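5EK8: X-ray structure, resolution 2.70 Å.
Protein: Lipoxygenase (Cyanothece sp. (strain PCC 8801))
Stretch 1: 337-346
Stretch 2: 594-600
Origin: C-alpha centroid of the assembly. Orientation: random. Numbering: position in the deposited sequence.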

# COMPACT_ATOMS: atom_id res chain seq x y z
N GLU A 337 -23.66 -10.97 -28.98
CA GLU A 337 -22.57 -10.01 -28.92
C GLU A 337 -22.88 -8.92 -27.91
O GLU A 337 -21.96 -8.33 -27.34
CB GLU A 337 -22.27 -9.41 -30.30
CG GLU A 337 -23.11 -8.21 -30.69
CD GLU A 337 -24.47 -8.59 -31.24
OE1 GLU A 337 -24.83 -9.79 -31.18
OE2 GLU A 337 -25.17 -7.69 -31.76
N LYS A 338 -24.16 -8.64 -27.68
CA LYS A 338 -24.52 -7.65 -26.67
C LYS A 338 -24.30 -8.24 -25.28
O LYS A 338 -24.03 -7.52 -24.32
CB LYS A 338 -25.95 -7.15 -26.86
CG LYS A 338 -26.06 -6.15 -28.00
CD LYS A 338 -27.28 -5.24 -27.88
CE LYS A 338 -26.99 -3.88 -28.49
NZ LYS A 338 -26.20 -3.98 -29.75
N TRP A 339 -24.40 -9.56 -25.19
CA TRP A 339 -24.01 -10.27 -23.98
C TRP A 339 -22.50 -10.13 -23.75
O TRP A 339 -22.06 -9.76 -22.65
CB TRP A 339 -24.41 -11.74 -24.05
CG TRP A 339 -23.89 -12.57 -22.91
CD1 TRP A 339 -23.05 -13.63 -23.00
CD2 TRP A 339 -24.18 -12.39 -21.52
NE1 TRP A 339 -22.79 -14.14 -21.75
CE2 TRP A 339 -23.47 -13.39 -20.82
CE3 TRP A 339 -24.96 -11.49 -20.79
CZ2 TRP A 339 -23.53 -13.52 -19.43
CZ3 TRP A 339 -25.01 -11.62 -19.41
CH2 TRP A 339 -24.30 -12.62 -18.75
N LEU A 340 -21.72 -10.41 -24.78
CA LEU A 340 -20.26 -10.28 -24.68
C LEU A 340 -19.82 -8.85 -24.31
O LEU A 340 -18.94 -8.65 -23.46
CB LEU A 340 -19.60 -10.69 -26.00
CG LEU A 340 -19.66 -12.18 -26.34
CD1 LEU A 340 -19.50 -12.41 -27.84
CD2 LEU A 340 -18.61 -12.95 -25.56
N GLN A 341 -20.46 -7.87 -24.94
CA GLN A 341 -20.18 -6.46 -24.68
C GLN A 341 -20.58 -6.06 -23.26
O GLN A 341 -19.88 -5.28 -22.60
CB GLN A 341 -20.89 -5.59 -25.72
CG GLN A 341 -20.28 -5.70 -27.12
CD GLN A 341 -21.27 -5.37 -28.22
OE1 GLN A 341 -22.39 -4.93 -27.97
NE2 GLN A 341 -20.85 -5.60 -29.46
N ALA A 342 -21.70 -6.61 -22.78
CA ALA A 342 -22.10 -6.41 -21.39
C ALA A 342 -21.03 -6.95 -20.45
O ALA A 342 -20.65 -6.29 -19.47
CB ALA A 342 -23.44 -7.09 -21.12
N LYS A 343 -20.52 -8.15 -20.74
CA LYS A 343 -19.49 -8.76 -19.91
C LYS A 343 -18.22 -7.91 -19.87
O LYS A 343 -17.58 -7.77 -18.82
CB LYS A 343 -19.17 -10.18 -20.39
CG LYS A 343 -20.12 -11.24 -19.85
CD LYS A 343 -19.72 -12.63 -20.32
CE LYS A 343 -19.81 -12.76 -21.83
NZ LYS A 343 -19.66 -14.17 -22.29
N ARG A 344 -17.87 -7.34 -21.02
CA ARG A 344 -16.70 -6.46 -21.06
C ARG A 344 -16.92 -5.20 -20.21
O ARG A 344 -16.02 -4.78 -19.46
CB ARG A 344 -16.36 -6.09 -22.50
CG ARG A 344 -15.12 -5.22 -22.63
CD ARG A 344 -14.86 -4.90 -24.08
NE ARG A 344 -13.82 -3.89 -24.26
CZ ARG A 344 -13.68 -3.18 -25.38
NH1 ARG A 344 -14.51 -3.37 -26.39
NH2 ARG A 344 -12.71 -2.28 -25.48
N ILE A 345 -18.10 -4.59 -20.35
CA ILE A 345 -18.44 -3.40 -19.57
C ILE A 345 -18.34 -3.67 -18.07
O ILE A 345 -17.72 -2.89 -17.32
CB ILE A 345 -19.85 -2.89 -19.92
CG1 ILE A 345 -19.87 -2.30 -21.33
CG2 ILE A 345 -20.29 -1.83 -18.92
CD1 ILE A 345 -21.18 -1.65 -21.70
N PHE A 346 -18.95 -4.77 -17.63
CA PHE A 346 -18.81 -5.20 -16.25
C PHE A 346 -17.34 -5.32 -15.87
O PHE A 346 -16.94 -4.83 -14.81
CB PHE A 346 -19.50 -6.54 -16.01
CG PHE A 346 -19.43 -7.00 -14.58
CD1 PHE A 346 -20.39 -6.60 -13.67
CD2 PHE A 346 -18.40 -7.82 -14.15
CE1 PHE A 346 -20.32 -7.01 -12.35
CE2 PHE A 346 -18.33 -8.23 -12.83
CZ PHE A 346 -19.29 -7.83 -11.93
N GLY A 594 -20.21 5.27 -26.10
CA GLY A 594 -21.35 4.37 -26.04
C GLY A 594 -20.98 3.03 -25.43
O GLY A 594 -21.85 2.29 -24.97
N SER A 595 -19.69 2.71 -25.46
CA SER A 595 -19.14 1.49 -24.88
C SER A 595 -19.66 0.21 -25.53
O SER A 595 -19.27 -0.89 -25.13
CB SER A 595 -19.42 1.44 -23.38
OG SER A 595 -18.90 2.58 -22.72
N PHE A 596 -20.54 0.35 -26.51
CA PHE A 596 -21.12 -0.81 -27.17
C PHE A 596 -20.61 -0.97 -28.59
O PHE A 596 -20.75 -0.08 -29.42
CB PHE A 596 -22.65 -0.72 -27.18
CG PHE A 596 -23.29 -1.23 -25.92
CD1 PHE A 596 -23.49 -2.59 -25.73
CD2 PHE A 596 -23.71 -0.35 -24.93
CE1 PHE A 596 -24.09 -3.06 -24.57
CE2 PHE A 596 -24.31 -0.82 -23.77
CZ PHE A 596 -24.50 -2.17 -23.59
N GLY A 597 -20.00 -2.13 -28.85
CA GLY A 597 -19.46 -2.43 -30.16
C GLY A 597 -18.51 -3.60 -30.03
O GLY A 597 -18.26 -4.08 -28.92
N SER A 598 -17.99 -4.08 -31.16
CA SER A 598 -16.99 -5.15 -31.15
C SER A 598 -15.78 -4.73 -30.32
O SER A 598 -15.50 -3.55 -30.17
CB SER A 598 -16.56 -5.49 -32.58
OG SER A 598 -15.54 -6.47 -32.57
N GLU A 599 -15.06 -5.71 -29.78
CA GLU A 599 -13.92 -5.40 -28.93
C GLU A 599 -12.68 -5.01 -29.75
O GLU A 599 -11.58 -4.90 -29.21
CB GLU A 599 -13.59 -6.58 -28.02
CG GLU A 599 -13.31 -7.88 -28.74
CD GLU A 599 -12.70 -8.91 -27.82
OE1 GLU A 599 -13.44 -9.55 -27.04
OE2 GLU A 599 -11.46 -9.09 -27.87
N THR A 600 -12.88 -4.78 -31.04
CA THR A 600 -11.80 -4.32 -31.91
C THR A 600 -12.01 -2.84 -32.22
O THR A 600 -11.14 -2.19 -32.79
CB THR A 600 -11.73 -5.14 -33.22
OG1 THR A 600 -12.65 -4.60 -34.18
CG2 THR A 600 -12.08 -6.59 -32.96
O HOH W 1 -18.48 -3.55 -24.50

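What brings the helix and the loop into register? Residues 337-346 form a regular helix, its backbone amides bonded four residues back, as from Ile-345 N to Gln-341 O at 3.0 Å. The loop, 594-600, has no regular structure, and no two touching residues are fewer than 250 positions apart in sequence. Gln-341, Arg-344 and Ile-345 come to one side of the helix because of its turn, and their CA-to-CB bonds point toward the loop. The two stretches bury 413 Å² between them, counting both sides, with Phe-596 and Gln-341 contributing the largest shares; Arg-344, Ile-345 and Ser-595 are buried in the structure as a whole.

Where is the apolar contact? It centres on Phe-596, whose ring receives Ile-345 CD1 over one face. That methyl carbon sits 4.1 Å from the centroid of the Phe-596 ring and 23° off its normal, a CH-pi arrangement, and the closest pair is Ile-345 CD1 to Phe-596 CE2 at 3.8 Å. With chi1 in m and chi2 in t, the isoleucine side chain is extended through CG1, so its terminal methyl reaches both the ring and Ser-595 CB, 3.9 Å from Ile-345 CD1. This apolar branch suits the ring face. Although the CA-to-CB bond of Phe-596 runs sideways, the end of the side chain comes nearer to the helix. A flat aromatic ring suits this place: its face takes a methyl while its edge meets oxygen, with Gln-341 OE1 3.4 Å from Phe-596 CD1.

How do the polar side chains meet the loop? Gln-341 uses both ends of its amide. While OE1 lies at the ring edge, Gln-341 NE2 comes 3.1 Å from Gly-597 O, a close polar approach whose geometry leaves a hydrogen bond undecided. Arg-344 is almost fully extended, with chi1, chi2 and chi3 all t, and its length suits the reach to the later part of the loop. There Arg-344 NH1 packs 3.3 Å from Glu-599 CA, and Ser-598 O lies near the guanidinium plane, 3.9 Å from Arg-344 NH1. The Glu-599 side chain leads away at its end.

Does anything bridge the two backbones? Water 1 does, donating to Gln-341 O at 2.9 Å and to Ser-595 O at 2.8 Å from its own oxygen. Gln-341 O already accepts the helical bond from Ile-345 N, so the same carbonyl serves both the helix and the bridge. Two carbonyl oxygens cannot hydrogen-bond to each other, since neither carries a hydrogen, but a water with two to give can link them.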